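Local atomic coordinates of flocculation protein FLO11 (Saccharomyces cerevisiae, PDB entry 4UYT), a protein that mediates homotypic cell-cell adhesion between yeast cells during flocculation and takes part in substrate adhesion, invasive growth, pseudohypha formation and biofilm development. Residues Ile29-Thr33 / Gly55-Ile59; Tyr32-Val36 / Asp162-Phe166. All blocks are in the same frame, centred on the assembly; numbering follows the deposited sequence. Where two conformers were deposited one is given.

Contact 1: Ile29-Thr33 / Gly55-Ile59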
loop_
_atom_site.group_PDB
_atom_site.type_symbol
_atom_site.label_atom_id
_atom_site.label_comp_id
_atom_site.label_asym_id
_atom_site.label_seq_id
_atom_site.Cartn_x
_atom_site.Cartn_y
_atom_site.Cartn_z
ATOM N N ILE A 29 -7.344 14.199 5.165
ATOM C CA ILE A 29 -6.284 13.253 5.512
ATOM C C ILE A 29 -4.962 13.828 5.028
ATOM O O ILE A 29 -4.863 14.309 3.898
ATOM C CB ILE A 29 -6.500 11.857 4.862
ATOM C CG1 ILE A 29 -7.816 11.230 5.337
ATOM C CG2 ILE A 29 -5.361 10.901 5.205
ATOM C CD1 ILE A 29 -8.306 10.103 4.457
ATOM N N MET A 30 -3.928 13.762 5.856
ATOM C CA MET A 30 -2.593 14.169 5.411
ATOM C C MET A 30 -2.193 13.360 4.194
ATOM O O MET A 30 -2.490 12.172 4.095
ATOM C CB MET A 30 -1.569 13.956 6.521
ATOM C CG MET A 30 -0.161 14.412 6.158
ATOM S SD MET A 30 1.050 14.080 7.443
ATOM C CE MET A 30 1.192 12.302 7.305
ATOM N N GLN A 31 -1.496 13.979 3.265
ATOM C CA GLN A 31 -1.037 13.269 2.093
ATOM C C GLN A 31 0.004 12.203 2.422
ATOM O O GLN A 31 0.953 12.426 3.163
ATOM C CB GLN A 31 -0.476 14.223 1.075
ATOM C CG GLN A 31 -1.547 15.124 0.468
ATOM C CD GLN A 31 -0.966 16.261 -0.324
ATOM O OE1 GLN A 31 0.243 16.308 -0.627
ATOM N NE2 GLN A 31 -1.828 17.176 -0.704
ATOM N N TYR A 32 -0.186 11.032 1.822
ATOM C CA TYR A 32 0.800 9.933 1.821
ATOM C C TYR A 32 1.059 9.553 0.365
ATOM O O TYR A 32 0.204 9.749 -0.491
ATOM C CB TYR A 32 0.270 8.689 2.550
ATOM C CG TYR A 32 0.086 8.839 4.031
ATOM C CD1 TYR A 32 -0.985 9.560 4.553
ATOM C CD2 TYR A 32 0.939 8.176 4.929
ATOM C CE1 TYR A 32 -1.177 9.664 5.918
ATOM C CE2 TYR A 32 0.751 8.283 6.295
ATOM C CZ TYR A 32 -0.306 9.037 6.780
ATOM O OH TYR A 32 -0.503 9.128 8.137
ATOM N N THR A 33 2.202 8.892 0.154
ATOM C CA THR A 33 2.535 8.259 -1.094
ATOM C C THR A 33 2.868 6.798 -0.858
ATOM O O THR A 33 3.277 6.392 0.232
ATOM C CB THR A 33 3.725 8.953 -1.797
ATOM O OG1 THR A 33 4.870 8.900 -0.950
ATOM C CG2 THR A 33 3.393 10.413 -2.152
ATOM N N GLY A 55 4.479 9.553 4.574
ATOM C CA GLY A 55 3.582 10.652 4.875
ATOM C C GLY A 55 4.260 11.999 4.626
ATOM O O GLY A 55 5.484 12.108 4.722
ATOM N N LYS A 56 3.472 13.030 4.341
ATOM C CA LYS A 56 4.035 14.342 4.030
ATOM C C LYS A 56 4.853 14.913 5.184
ATOM O O LYS A 56 5.921 15.498 4.983
ATOM C CB LYS A 56 2.913 15.324 3.649
ATOM C CG LYS A 56 3.418 16.660 3.127
ATOM C CD LYS A 56 2.397 17.408 2.279
ATOM C CE LYS A 56 2.951 18.716 1.736
ATOM N NZ LYS A 56 2.095 19.236 0.627
ATOM N N GLU A 57 4.312 14.756 6.387
ATOM C CA GLU A 57 4.984 15.143 7.608
ATOM C C GLU A 57 5.239 13.920 8.457
ATOM O O GLU A 57 4.552 12.895 8.336
ATOM C CB GLU A 57 4.115 16.117 8.407
ATOM C CG GLU A 57 3.662 17.362 7.648
ATOM C CD GLU A 57 4.806 18.274 7.234
ATOM O OE1 GLU A 57 5.870 18.247 7.885
ATOM O OE2 GLU A 57 4.634 19.038 6.260
ATOM N N ASN A 58 6.230 14.044 9.328
ATOM C CA ASN A 58 6.584 12.953 10.208
ATOM C C ASN A 58 5.629 12.911 11.396
ATOM O O ASN A 58 5.468 13.904 12.100
ATOM C CB ASN A 58 8.019 13.111 10.708
ATOM C CG ASN A 58 8.485 11.894 11.474
ATOM O OD1 ASN A 58 8.397 10.789 10.974
ATOM N ND2 ASN A 58 8.940 12.086 12.704
ATOM N N ILE A 59 5.009 11.752 11.621
ATOM C CA ILE A 59 4.131 11.512 12.758
ATOM C C ILE A 59 4.769 10.437 13.626
ATOM O O ILE A 59 5.000 9.312 13.200
ATOM C CB ILE A 59 2.717 11.097 12.320
ATOM C CG1 ILE A 59 2.107 12.199 11.468
ATOM C CG2 ILE A 59 1.858 10.763 13.536
ATOM C CD1 ILE A 59 0.729 11.859 10.937
#

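Contact 2: Tyr32-Val36 / Asp162-Phe166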
loop_
_atom_site.group_PDB
_atom_site.type_symbol
_atom_site.label_atom_id
_atom_site.label_comp_id
_atom_site.label_asym_id
_atom_site.label_seq_id
_atom_site.Cartn_x
_atom_site.Cartn_y
_atom_site.Cartn_z
ATOM N N TYR A 32 -0.186 11.032 1.822
ATOM C CA TYR A 32 0.800 9.933 1.821
ATOM C C TYR A 32 1.059 9.553 0.365
ATOM O O TYR A 32 0.204 9.749 -0.491
ATOM C CB TYR A 32 0.270 8.689 2.550
ATOM C CG TYR A 32 0.086 8.839 4.031
ATOM C CD1 TYR A 32 -0.985 9.560 4.553
ATOM C CD2 TYR A 32 0.939 8.176 4.929
ATOM C CE1 TYR A 32 -1.177 9.664 5.918
ATOM C CE2 TYR A 32 0.751 8.283 6.295
ATOM C CZ TYR A 32 -0.306 9.037 6.780
ATOM O OH TYR A 32 -0.503 9.128 8.137
ATOM N N THR A 33 2.202 8.892 0.154
ATOM C CA THR A 33 2.535 8.259 -1.094
ATOM C C THR A 33 2.868 6.798 -0.858
ATOM O O THR A 33 3.277 6.392 0.232
ATOM C CB THR A 33 3.725 8.953 -1.797
ATOM O OG1 THR A 33 4.870 8.900 -0.950
ATOM C CG2 THR A 33 3.393 10.413 -2.152
ATOM N N LEU A 34 2.737 6.013 -1.920
ATOM C CA LEU A 34 3.088 4.597 -1.917
ATOM C C LEU A 34 3.867 4.284 -3.166
ATOM O O LEU A 34 3.461 4.691 -4.255
ATOM C CB LEU A 34 1.824 3.720 -1.803
ATOM C CG LEU A 34 2.058 2.208 -1.774
ATOM C CD1 LEU A 34 0.975 1.498 -0.955
ATOM C CD2 LEU A 34 2.148 1.571 -3.151
ATOM N N ASP A 35 4.956 3.528 -3.011
ATOM C CA ASP A 35 5.691 2.984 -4.124
ATOM C C ASP A 35 5.853 1.476 -3.901
ATOM O O ASP A 35 5.984 1.011 -2.793
ATOM C CB ASP A 35 7.067 3.657 -4.240
ATOM C CG ASP A 35 7.739 3.427 -5.553
ATOM O OD1 ASP A 35 7.088 2.990 -6.522
ATOM O OD2 ASP A 35 8.942 3.780 -5.628
ATOM N N VAL A 36 5.878 0.742 -4.985
ATOM C CA VAL A 36 6.193 -0.703 -4.978
ATOM C C VAL A 36 7.644 -0.806 -5.400
ATOM O O VAL A 36 7.994 -0.507 -6.537
ATOM C CB VAL A 36 5.260 -1.505 -5.895
ATOM C CG1 VAL A 36 5.702 -2.972 -5.897
ATOM C CG2 VAL A 36 3.807 -1.366 -5.465
ATOM N N ASP A 162 -6.197 6.711 -3.312
ATOM C CA ASP A 162 -5.160 7.509 -2.708
ATOM C C ASP A 162 -3.759 7.246 -3.228
ATOM O O ASP A 162 -2.872 8.099 -3.070
ATOM C CB ASP A 162 -5.227 7.285 -1.206
ATOM C CG ASP A 162 -6.632 7.520 -0.698
ATOM O OD1 ASP A 162 -7.079 8.695 -0.751
ATOM O OD2 ASP A 162 -7.295 6.517 -0.365
ATOM N N PHE A 163 -3.576 6.068 -3.816
ATOM C CA PHE A 163 -2.286 5.638 -4.293
ATOM C C PHE A 163 -2.462 5.012 -5.669
ATOM O O PHE A 163 -3.502 4.411 -5.915
ATOM C CB PHE A 163 -1.721 4.512 -3.416
ATOM C CG PHE A 163 -1.532 4.833 -1.961
ATOM C CD1 PHE A 163 -0.833 5.959 -1.565
ATOM C CD2 PHE A 163 -1.945 3.927 -1.001
ATOM C CE1 PHE A 163 -0.569 6.149 -0.222
ATOM C CE2 PHE A 163 -1.666 4.114 0.324
ATOM C CZ PHE A 163 -1.003 5.240 0.713
ATOM N N PRO A 164 -1.462 5.123 -6.536
ATOM C CA PRO A 164 -1.547 4.457 -7.823
ATOM C C PRO A 164 -1.612 2.949 -7.709
ATOM O O PRO A 164 -1.157 2.329 -6.753
ATOM C CB PRO A 164 -0.234 4.877 -8.534
ATOM C CG PRO A 164 0.682 5.362 -7.463
ATOM C CD PRO A 164 -0.175 5.825 -6.345
ATOM N N GLY A 165 -2.217 2.349 -8.723
ATOM C CA GLY A 165 -1.951 0.952 -9.026
ATOM C C GLY A 165 -0.637 0.766 -9.767
ATOM O O GLY A 165 -0.050 1.738 -10.294
ATOM N N PHE A 166 -0.154 -0.476 -9.799
ATOM C CA PHE A 166 1.127 -0.849 -10.375
ATOM C C PHE A 166 0.958 -2.101 -11.182
ATOM O O PHE A 166 0.050 -2.910 -10.930
ATOM C CB PHE A 166 2.171 -1.095 -9.281
ATOM C CG PHE A 166 2.584 0.155 -8.588
ATOM C CD1 PHE A 166 1.816 0.687 -7.557
ATOM C CD2 PHE A 166 3.768 0.815 -8.957
ATOM C CE1 PHE A 166 2.201 1.876 -6.959
ATOM C CE2 PHE A 166 4.148 1.998 -8.331
ATOM C CZ PHE A 166 3.368 2.504 -7.335
HETATM O O HOH W 1 -0.454 9.322 -3.093
#

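Contact 1: Ile29-Thr33 / Gly55-Ile59
The phenol ring of Y32 lies against G55, whose CA sits 3.6 Å from Y32 CD2, and the CD1 methyl of I59 comes to 4.1 Å from Y32 OH at the far end of the ring. Beyond these two segments F123 meets the ring with its own, inclined at about 50°, and the hydroxyl is hydrogen-bonded to that of Y125. The other flat group, the Q31 amide, runs alongside K56 and points the same way; OE1 comes only loosely near NZ, while NE2 is bonded to D25. Next to Y32, M30 reaches over to the loop 55-59. Its CG is anti to the backbone N and the chain stays extended as far as SD, then bends (chi3 72°) to send CE tip to tip against I59 CD1, 3.7 Å away. The sulfur takes a weak bond from E57 N, 3.5 Å from SD. A firmer one runs from K56 N to Q31 O at 2.8 Å. Having no side chain, G55 lets the M30 methyl sit 3.8 Å from its CA. Y32 and G55 form an antiparallel, non-hydrogen-bonded pair, the CA atoms 4.2 Å apart, at the open end of the hairpin of strands 32-43 and 46-55; T33 and K54 bond next along it. Here the chain enters one strand and leaves the other. T95, just before strand 96-104, bonds G55 and I59, and from across the sandwich strands 120-125 and 143-147 supply F123, Y125 and L146 around Y32.

Contact 2: Tyr32-Val36 / Asp162-Phe166
L34 sits over F163: its CB lies 3.6 Å from the centroid of the F163 ring, 15° off the normal and displaced toward the rim. The leucine side chain swings away from its own amide nitrogen, which divides its methyls between the two rings, CD1 staying at F163 while CD2 moves on to F166, 3.8 Å from its CE1. The F166 ring takes V36 in much the same way, CG2 standing 3.8 Å from the ring centroid and 20° off the normal, a second CH-pi contact. Backbone oxygens meet both ring edges near the ring planes: Y32 O lies 3.7 Å from F163 CE1, and L34 O is 3.8 Å from F166 CZ. D35 starts out from the far side of its strand, yet its carboxylate turns back, bringing OD1 to 3.6 Å from F166 CE2. Here, in the fibronectin type III-like beta-sandwich of the N-terminal Flo11 adhesin domain, a loop is laid against the first part of strand 32-43: 162-166 runs only 11° from the direction of 32-36 but pairs with it nowhere, and the alternate residues L34 and V36 face its two phenylalanines. What joins the backbones is a single water, which donates to Y32 O and to D162 O at 2.7 Å each. V36 N, buried beside the F166 ring, has no polar partner. Further out, I51 and V53 of strand 46-55 pack on L34, L146 touches F163, and I11 and M116 reach V36. Backbone bonds to S147 and G149 position F163, while D162 OD2 accepts from S147 N and P164 rests on F20.

In the fold
Contacts 1 and 2 use successive parts of one element, the beginning of strand 32-43, and share Y32 and T33; their centres lie 13 Å apart. Contact 2 is buried, its centre about 6 Å from that of the chain, and works through aliphatic groups laid on aromatic faces, with one water as its polar link. Contact 1, its centre about 14 Å from that of the chain, is only partly buried and mixes backbone pairing, a weak bond to sulfur and long exposed side chains. One closes the open end of a hairpin, its segments 22 residues apart; the other brings together segments 126 residues apart, fastening a late loop to an early strand.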